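Uncharacterized protein (Bacteroides caccae, PDB 3NO2) is of unknown function but folds as a six-bladed beta-propeller related in sequence to Mal s 1 allergenic protein-like domains. Local coordinates at residues V28-C39 and F52-R63. Sequence-based numbering, arbitrary orientation.
Sequences VWEYPLEKGWEC and FSYSKGAKMITR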
ATOM      1  N   VAL A  28     -16.406   8.246  -9.146  1.00  8.20           N
ATOM      2  CA  VAL A  28     -16.581   8.891 -10.438  1.00  9.95           C
ATOM      3  C   VAL A  28     -16.024   8.068 -11.602  1.00 11.20           C
ATOM      4  O   VAL A  28     -16.226   8.440 -12.756  1.00 12.91           O
ATOM      5  CB  VAL A  28     -16.014  10.305 -10.439  1.00 10.47           C
ATOM      6  CG1 VAL A  28     -16.760  11.172  -9.376  1.00 13.09           C
ATOM      7  CG2 VAL A  28     -14.503  10.330 -10.241  1.00 12.88           C
ATOM      8  N   TRP A  29     -15.316   6.980 -11.314  1.00  9.52           N
ATOM      9  CA  TRP A  29     -14.671   6.148 -12.330  1.00 10.10           C
ATOM     10  C   TRP A  29     -14.331   4.825 -11.684  1.00 10.89           C
ATOM     11  O   TRP A  29     -13.956   4.793 -10.482  1.00  8.66           O
ATOM     12  CB  TRP A  29     -13.385   6.824 -12.749  1.00 12.04           C
ATOM     13  CG  TRP A  29     -12.467   6.080 -13.722  1.00 14.73           C
ATOM     14  CD1 TRP A  29     -12.432   6.216 -15.074  1.00 23.36           C
ATOM     15  CD2 TRP A  29     -11.415   5.169 -13.382  1.00 11.48           C
ATOM     16  NE1 TRP A  29     -11.424   5.420 -15.602  1.00 21.61           N
ATOM     17  CE2 TRP A  29     -10.791   4.768 -14.584  1.00 21.93           C
ATOM     18  CE3 TRP A  29     -10.960   4.634 -12.192  1.00 12.64           C
ATOM     19  CZ2 TRP A  29      -9.706   3.877 -14.603  1.00 14.31           C
ATOM     20  CZ3 TRP A  29      -9.879   3.735 -12.214  1.00 12.75           C
ATOM     21  CH2 TRP A  29      -9.284   3.375 -13.401  1.00 14.77           C
ATOM     22  N   GLU A  30     -14.548   3.727 -12.413  0.50  9.93           N
ATOM     23  CA  GLU A  30     -14.114   2.386 -12.004  0.50  8.91           C
ATOM     24  C   GLU A  30     -13.378   1.684 -13.150  0.50  9.85           C
ATOM     25  O   GLU A  30     -13.481   2.066 -14.351  0.50  7.83           O
ATOM     26  CB  GLU A  30     -15.273   1.479 -11.536  0.50 10.54           C
ATOM     27  CG  GLU A  30     -15.899   1.920 -10.226  0.50  8.97           C
ATOM     28  CD  GLU A  30     -16.988   1.002  -9.694  0.50 14.97           C
ATOM     29  OE1 GLU A  30     -17.506   0.150 -10.466  0.50 15.32           O
ATOM     30  OE2 GLU A  30     -17.333   1.131  -8.488  0.50 16.92           O
ATOM     31  N   TYR A  31     -12.625   0.659 -12.765  1.00  9.59           N
ATOM     32  CA  TYR A  31     -11.986  -0.241 -13.730  1.00  8.38           C
ATOM     33  C   TYR A  31     -12.023  -1.641 -13.135  1.00  9.75           C
ATOM     34  O   TYR A  31     -11.742  -1.832 -11.940  1.00  9.10           O
ATOM     35  CB  TYR A  31     -10.553   0.215 -13.969  1.00 10.44           C
ATOM     36  CG  TYR A  31      -9.773  -0.552 -15.015  1.00  8.89           C
ATOM     37  CD1 TYR A  31      -9.054  -1.699 -14.690  1.00 10.07           C
ATOM     38  CD2 TYR A  31      -9.764  -0.141 -16.343  1.00 10.15           C
ATOM     39  CE1 TYR A  31      -8.338  -2.405 -15.627  1.00  9.11           C
ATOM     40  CE2 TYR A  31      -9.036  -0.847 -17.319  1.00  9.48           C
ATOM     41  CZ  TYR A  31      -8.322  -1.993 -16.949  1.00  9.75           C
ATOM     42  OH  TYR A  31      -7.580  -2.694 -17.872  1.00 10.78           O
ATOM     43  N   PRO A  32     -12.401  -2.650 -13.928  1.00 10.44           N
ATOM     44  CA  PRO A  32     -12.651  -3.968 -13.369  1.00 11.11           C
ATOM     45  C   PRO A  32     -11.386  -4.795 -13.141  1.00  9.78           C
ATOM     46  O   PRO A  32     -10.388  -4.691 -13.872  1.00 11.52           O
ATOM     47  CB  PRO A  32     -13.495  -4.628 -14.458  1.00 13.16           C
ATOM     48  CG  PRO A  32     -12.953  -4.046 -15.706  1.00 14.11           C
ATOM     49  CD  PRO A  32     -12.674  -2.586 -15.382  1.00 11.36           C
ATOM     50  N   LEU A  33     -11.427  -5.625 -12.100  1.00  8.26           N
ATOM     51  CA  LEU A  33     -10.419  -6.637 -11.872  1.00  8.09           C
ATOM     52  C   LEU A  33     -11.013  -7.995 -12.277  1.00 10.79           C
ATOM     53  O   LEU A  33     -12.213  -8.239 -12.128  1.00 13.23           O
ATOM     54  CB  LEU A  33      -9.963  -6.663 -10.424  1.00  8.46           C
ATOM     55  CG  LEU A  33      -9.422  -5.332  -9.894  1.00  9.28           C
ATOM     56  CD1 LEU A  33      -9.031  -5.472  -8.441  1.00 10.34           C
ATOM     57  CD2 LEU A  33      -8.207  -4.847 -10.708  1.00 12.19           C
ATOM     58  N   GLU A  34     -10.154  -8.909 -12.694  1.00  8.80           N
ATOM     59  CA  GLU A  34     -10.585 -10.229 -13.179  1.00  8.07           C
ATOM     60  C   GLU A  34     -10.579 -11.286 -12.097  1.00 10.48           C
ATOM     61  O   GLU A  34     -10.060 -11.103 -10.993  1.00 10.57           O
ATOM     62  CB  GLU A  34      -9.655 -10.649 -14.328  1.00  7.97           C
ATOM     63  CG  GLU A  34      -9.570  -9.590 -15.425  1.00 10.66           C
ATOM     64  CD  GLU A  34     -10.881  -9.291 -16.114  1.00 12.23           C
ATOM     65  OE1 GLU A  34     -11.642 -10.257 -16.383  1.00 15.47           O
ATOM     66  OE2 GLU A  34     -11.163  -8.131 -16.432  1.00 11.70           O
ATOM     67  N   LYS A  35     -11.170 -12.432 -12.423  1.00  9.83           N
ATOM     68  CA  LYS A  35     -11.206 -13.567 -11.535  1.00 11.59           C
ATOM     69  C   LYS A  35      -9.833 -13.996 -11.135  1.00  8.60           C
ATOM     70  O   LYS A  35      -8.941 -14.255 -11.955  1.00 10.53           O
ATOM     71  CB  LYS A  35     -11.917 -14.735 -12.224  1.00 13.69           C
ATOM     72  CG  LYS A  35     -12.133 -15.933 -11.316  1.00 20.76           C
ATOM     73  CD  LYS A  35     -12.865 -17.076 -12.035  1.00 26.95           C
ATOM     74  CE  LYS A  35     -13.052 -18.305 -11.118  1.00 36.92           C
ATOM     75  NZ  LYS A  35     -13.582 -19.483 -11.906  1.00 37.85           N
ATOM     76  N   GLY A  36      -9.621 -14.083  -9.816  1.00 11.12           N
ATOM     77  CA  GLY A  36      -8.326 -14.468  -9.284  1.00 12.65           C
ATOM     78  C   GLY A  36      -7.388 -13.294  -9.012  1.00 12.14           C
ATOM     79  O   GLY A  36      -6.296 -13.488  -8.431  1.00 14.52           O
ATOM     80  N   TRP A  37      -7.769 -12.090  -9.430  1.00  9.02           N
ATOM     81  CA  TRP A  37      -6.941 -10.916  -9.187  1.00  8.63           C
ATOM     82  C   TRP A  37      -7.142 -10.401  -7.760  1.00  8.60           C
ATOM     83  O   TRP A  37      -8.205 -10.558  -7.168  1.00 10.93           O
ATOM     84  CB  TRP A  37      -7.251  -9.817 -10.213  1.00  8.23           C
ATOM     85  CG  TRP A  37      -6.746 -10.096 -11.590  1.00  7.55           C
ATOM     86  CD1 TRP A  37      -6.330 -11.316 -12.086  1.00  8.23           C
ATOM     87  CD2 TRP A  37      -6.667  -9.183 -12.690  1.00  7.74           C
ATOM     88  NE1 TRP A  37      -5.985 -11.205 -13.392  1.00  8.65           N
ATOM     89  CE2 TRP A  37      -6.160  -9.908 -13.789  1.00  8.69           C
ATOM     90  CE3 TRP A  37      -6.908  -7.814 -12.852  1.00  7.00           C
ATOM     91  CZ2 TRP A  37      -5.932  -9.310 -15.043  1.00  9.43           C
ATOM     92  CZ3 TRP A  37      -6.682  -7.242 -14.086  1.00  9.12           C
ATOM     93  CH2 TRP A  37      -6.194  -7.974 -15.159  1.00 10.11           C
ATOM     94  N   GLU A  38      -6.102  -9.839  -7.177  1.00  6.84           N
ATOM     95  CA  GLU A  38      -6.142  -9.258  -5.857  1.00  6.14           C
ATOM     96  C   GLU A  38      -5.318  -7.997  -5.923  1.00  6.11           C
ATOM     97  O   GLU A  38      -4.110  -8.092  -6.211  1.00  5.34           O
ATOM     98  CB  GLU A  38      -5.558 -10.187  -4.786  1.00  5.85           C
ATOM     99  CG  GLU A  38      -5.643  -9.630  -3.378  1.00  6.00           C
ATOM    100  CD  GLU A  38      -4.828 -10.318  -2.329  1.00  6.56           C
ATOM    101  OE1 GLU A  38      -3.862 -11.062  -2.635  1.00  7.60           O
ATOM    102  OE2 GLU A  38      -5.112 -10.040  -1.125  1.00  7.06           O
ATOM    103  N   CYS A  39      -5.923  -6.837  -5.661  1.00  5.52           N
ATOM    104  CA  CYS A  39      -5.247  -5.546  -5.717  1.00  5.00           C
ATOM    105  C   CYS A  39      -5.009  -4.975  -4.339  1.00  6.85           C
ATOM    106  O   CYS A  39      -5.946  -4.609  -3.628  1.00  6.42           O
ATOM    107  CB  CYS A  39      -6.030  -4.542  -6.548  1.00  5.02           C
ATOM    108  SG  CYS A  39      -5.283  -2.907  -6.561  1.00  6.68           S
ATOM    109  N   PHE A  52      -1.377  -0.319 -11.144  1.00  6.21           N
ATOM    110  CA  PHE A  52      -1.879  -1.190 -10.078  1.00  5.92           C
ATOM    111  C   PHE A  52      -1.285  -2.553 -10.172  1.00  6.94           C
ATOM    112  O   PHE A  52      -1.008  -3.054 -11.270  1.00  6.96           O
ATOM    113  CB  PHE A  52      -3.435  -1.238 -10.044  1.00  5.43           C
ATOM    114  CG  PHE A  52      -4.103  -1.878 -11.235  1.00  7.16           C
ATOM    115  CD1 PHE A  52      -4.325  -1.165 -12.404  1.00  7.17           C
ATOM    116  CD2 PHE A  52      -4.494  -3.176 -11.175  1.00  7.67           C
ATOM    117  CE1 PHE A  52      -4.959  -1.778 -13.469  1.00  7.87           C
ATOM    118  CE2 PHE A  52      -5.123  -3.794 -12.240  1.00  7.51           C
ATOM    119  CZ  PHE A  52      -5.337  -3.095 -13.395  1.00  8.67           C
ATOM    120  N   SER A  53      -1.178  -3.213  -9.023  1.00  5.64           N
ATOM    121  CA  SER A  53      -0.862  -4.635  -8.964  1.00  5.64           C
ATOM    122  C   SER A  53      -2.138  -5.415  -8.785  1.00  5.77           C
ATOM    123  O   SER A  53      -3.139  -4.937  -8.201  1.00  6.09           O
ATOM    124  CB  SER A  53       0.132  -5.005  -7.868  1.00  6.84           C
ATOM    125  OG  SER A  53      -0.356  -4.685  -6.589  1.00  7.29           O
ATOM    126  N   TYR A  54      -2.101  -6.649  -9.266  0.50  5.85           N
ATOM    127  CA  TYR A  54      -3.276  -7.490  -9.247  0.50  6.48           C
ATOM    128  C   TYR A  54      -2.992  -8.965  -8.972  0.50  6.63           C
ATOM    129  O   TYR A  54      -3.816  -9.841  -9.268  0.50  6.88           O
ATOM    130  CB  TYR A  54      -4.120  -7.282 -10.497  0.50  6.43           C
ATOM    131  CG  TYR A  54      -3.477  -7.597 -11.829  0.50  7.47           C
ATOM    132  CD1 TYR A  54      -3.582  -8.858 -12.374  0.50  5.86           C
ATOM    133  CD2 TYR A  54      -2.859  -6.618 -12.585  0.50  5.94           C
ATOM    134  CE1 TYR A  54      -3.037  -9.163 -13.612  0.50  8.44           C
ATOM    135  CE2 TYR A  54      -2.303  -6.917 -13.845  0.50  6.13           C
ATOM    136  CZ  TYR A  54      -2.393  -8.196 -14.323  0.50  8.47           C
ATOM    137  OH  TYR A  54      -1.894  -8.529 -15.562  0.50  8.90           O
ATOM    138  N   SER A  55      -1.829  -9.219  -8.355  1.00  5.55           N
ATOM    139  CA  SER A  55      -1.374 -10.562  -7.941  1.00  6.60           C
ATOM    140  C   SER A  55      -0.823 -11.350  -9.093  1.00  5.45           C
ATOM    141  O   SER A  55       0.340 -11.787  -9.085  1.00  6.61           O
ATOM    142  CB  SER A  55      -2.430 -11.341  -7.134  1.00  7.40           C
ATOM    143  OG  SER A  55      -1.771 -12.404  -6.438  1.00  7.76           O
ATOM    144  N   LYS A  56      -1.591 -11.485 -10.161  1.00  6.02           N
ATOM    145  CA  LYS A  56      -1.090 -12.138 -11.376  1.00  6.72           C
ATOM    146  C   LYS A  56      -0.181 -11.234 -12.191  1.00  6.50           C
ATOM    147  O   LYS A  56       0.468 -11.712 -13.130  1.00  7.59           O
ATOM    148  CB  LYS A  56      -2.267 -12.642 -12.240  1.00  7.72           C
ATOM    149  CG  LYS A  56      -3.161 -13.662 -11.542  1.00  8.96           C
ATOM    150  CD  LYS A  56      -2.416 -14.833 -10.995  1.00 13.28           C
ATOM    151  CE  LYS A  56      -3.332 -15.963 -10.523  1.00 15.68           C
ATOM    152  NZ  LYS A  56      -4.254 -15.576  -9.481  1.00 18.11           N
ATOM    153  N   GLY A  57      -0.013  -9.977 -11.813  1.00  6.30           N
ATOM    154  CA  GLY A  57       0.850  -9.045 -12.560  1.00  6.03           C
ATOM    155  C   GLY A  57       0.650  -7.646 -12.061  1.00  5.66           C
ATOM    156  O   GLY A  57      -0.001  -7.430 -11.029  1.00  6.84           O
ATOM    157  N   ALA A  58       1.235  -6.680 -12.758  1.00  6.32           N
ATOM    158  CA  ALA A  58       1.015  -5.243 -12.533  1.00  6.62           C
ATOM    159  C   ALA A  58       0.918  -4.590 -13.887  1.00  6.05           C
ATOM    160  O   ALA A  58       1.585  -5.036 -14.848  1.00  7.61           O
ATOM    161  CB  ALA A  58       2.189  -4.605 -11.739  1.00  7.96           C
ATOM    162  N   LYS A  59       0.109  -3.567 -13.984  1.00  7.03           N
ATOM    163  CA  LYS A  59      -0.052  -2.882 -15.254  1.00  7.28           C
ATOM    164  C   LYS A  59      -0.281  -1.404 -15.070  1.00  7.79           C
ATOM    165  O   LYS A  59      -0.709  -0.956 -13.983  1.00  7.94           O
ATOM    166  CB  LYS A  59      -1.111  -3.477 -16.114  1.00  7.67           C
ATOM    167  CG  LYS A  59      -2.530  -3.306 -15.620  1.00  6.48           C
ATOM    168  CD  LYS A  59      -3.559  -3.840 -16.624  1.00  8.53           C
ATOM    169  CE  LYS A  59      -3.477  -5.369 -16.780  1.00 11.02           C
ATOM    170  NZ  LYS A  59      -4.357  -5.850 -17.869  1.00 10.14           N
HETATM  171  N   MSE A  60       0.018  -0.632 -16.106  0.50  6.77           N
HETATM  172  CA  MSE A  60      -0.274   0.801 -16.166  0.50  7.41           C
HETATM  173  C   MSE A  60      -1.310   1.036 -17.277  0.50  8.90           C
HETATM  174  O   MSE A  60      -1.185   0.470 -18.365  0.50  9.04           O
HETATM  175  CB  MSE A  60       1.014   1.615 -16.392  0.50  9.39           C
HETATM  176  CG  MSE A  60       0.801   3.111 -16.282  0.50  9.88           C
HETATM  177 SE   MSE A  60       2.387   4.183 -16.384  0.38  9.64          SE
HETATM  178  CE  MSE A  60       2.878   4.088 -14.579  0.50 11.65           C
ATOM    179  N   ILE A  61      -2.307   1.862 -16.971  1.00  7.94           N
ATOM    180  CA  ILE A  61      -3.380   2.220 -17.886  1.00  8.23           C
ATOM    181  C   ILE A  61      -3.506   3.736 -17.911  1.00  9.11           C
ATOM    182  O   ILE A  61      -3.110   4.454 -16.991  1.00  9.10           O
ATOM    183  CB  ILE A  61      -4.727   1.570 -17.501  1.00  7.38           C
ATOM    184  CG1 ILE A  61      -5.205   2.009 -16.108  1.00  8.36           C
ATOM    185  CG2 ILE A  61      -4.596   0.041 -17.521  1.00 10.81           C
ATOM    186  CD1 ILE A  61      -6.632   1.535 -15.732  1.00 10.38           C
ATOM    187  N   THR A  62      -4.138   4.220 -18.976  1.00 12.23           N
ATOM    188  CA  THR A  62      -4.501   5.621 -19.057  1.00 13.12           C
ATOM    189  C   THR A  62      -5.743   5.844 -18.288  1.00 14.33           C
ATOM    190  O   THR A  62      -6.500   4.934 -18.013  1.00 12.83           O
ATOM    191  CB  THR A  62      -4.704   6.028 -20.542  1.00 12.72           C
ATOM    192  OG1 THR A  62      -5.843   5.337 -21.068  1.00 12.10           O
ATOM    193  CG2 THR A  62      -3.473   5.784 -21.429  1.00 16.34           C
ATOM    194  N   ARG A  63      -6.040   7.131 -18.059  1.00 17.31           N
ATOM    195  CA  ARG A  63      -7.195   7.496 -17.361  1.00 18.27           C
ATOM    196  C   ARG A  63      -8.452   7.078 -18.097  1.00 17.39           C
ATOM    197  O   ARG A  63      -9.468   6.854 -17.468  1.00 23.94           O
ATOM    198  CB  ARG A  63      -7.158   9.007 -17.076  1.00 20.04           C
ATOM    199  CG  ARG A  63      -8.294   9.544 -16.278  1.00 22.02           C
ATOM    200  CD  ARG A  63      -8.453   8.901 -14.881  1.00 21.66           C
ATOM    201  NE  ARG A  63      -9.507   9.612 -14.156  1.00 21.90           N
ATOM    202  CZ  ARG A  63     -10.802   9.526 -14.441  1.00 35.09           C
ATOM    203  NH1 ARG A  63     -11.234   8.743 -15.429  1.00 42.33           N
ATOM    204  NH2 ARG A  63     -11.679  10.230 -13.729  1.00 36.55           N
TER
HETATM  205  O   HOH W   1      -7.014  -5.341 -17.269  1.00 10.98           O
HETATM  206  O   HOH W   2      -1.907  -6.700  -5.365  1.00  6.43           O
HETATM  207  O   HOH W   3      -3.551 -13.061  -4.469  1.00  9.01           O
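Glu38 N donates to Tyr54 O in a backbone hydrogen bond of 3.1 Å, with an N-H...O angle of 162°. Nearby, Lys56 NZ makes a weak hydrogen bond to Gly36 O. Water bridges add to these. One accepts from Lys59 NZ and pairs with Tyr31 OH, 2.8 Å from each; Lys59 also forms a salt bridge with Glu67. Another donates to Glu38 OE1 and meets Ser55 OG. The Glu38 carboxylate is further held by Ser12, Asn40 and Gln80, and OE2 bonds a citrate, probably from the crystallisation liquor.

Trp37 and Tyr54 point the same way with their rings face to face, planes at 28°, though their exact spacing is doubtful. Glu34 CB covers the other indole face. At the far end, the Arg63 guanidinium lies over the Trp29 face as a cation-pi contact, its close fit doubtful. Tyr54 OH bonds Asn70, and Arg63 NH2 forms a salt bridge with the C-terminal carboxylate of Glu276.

Ile61 CD1 sits over the Tyr31 ring, 3.7 Å from its centroid, and also meets the Trp29 edge. Tyr31 CG lies anti to the backbone N (chi1 -176°), which carries the ring across to Ile61 and Phe52. Leu33 CD2 packs 3.6 Å from Phe52 CE2.

Strand 26-32 thus meets the next propeller blade through side chains, while backbone bonding, ring pairing and waters hold the connection 33-39 to it.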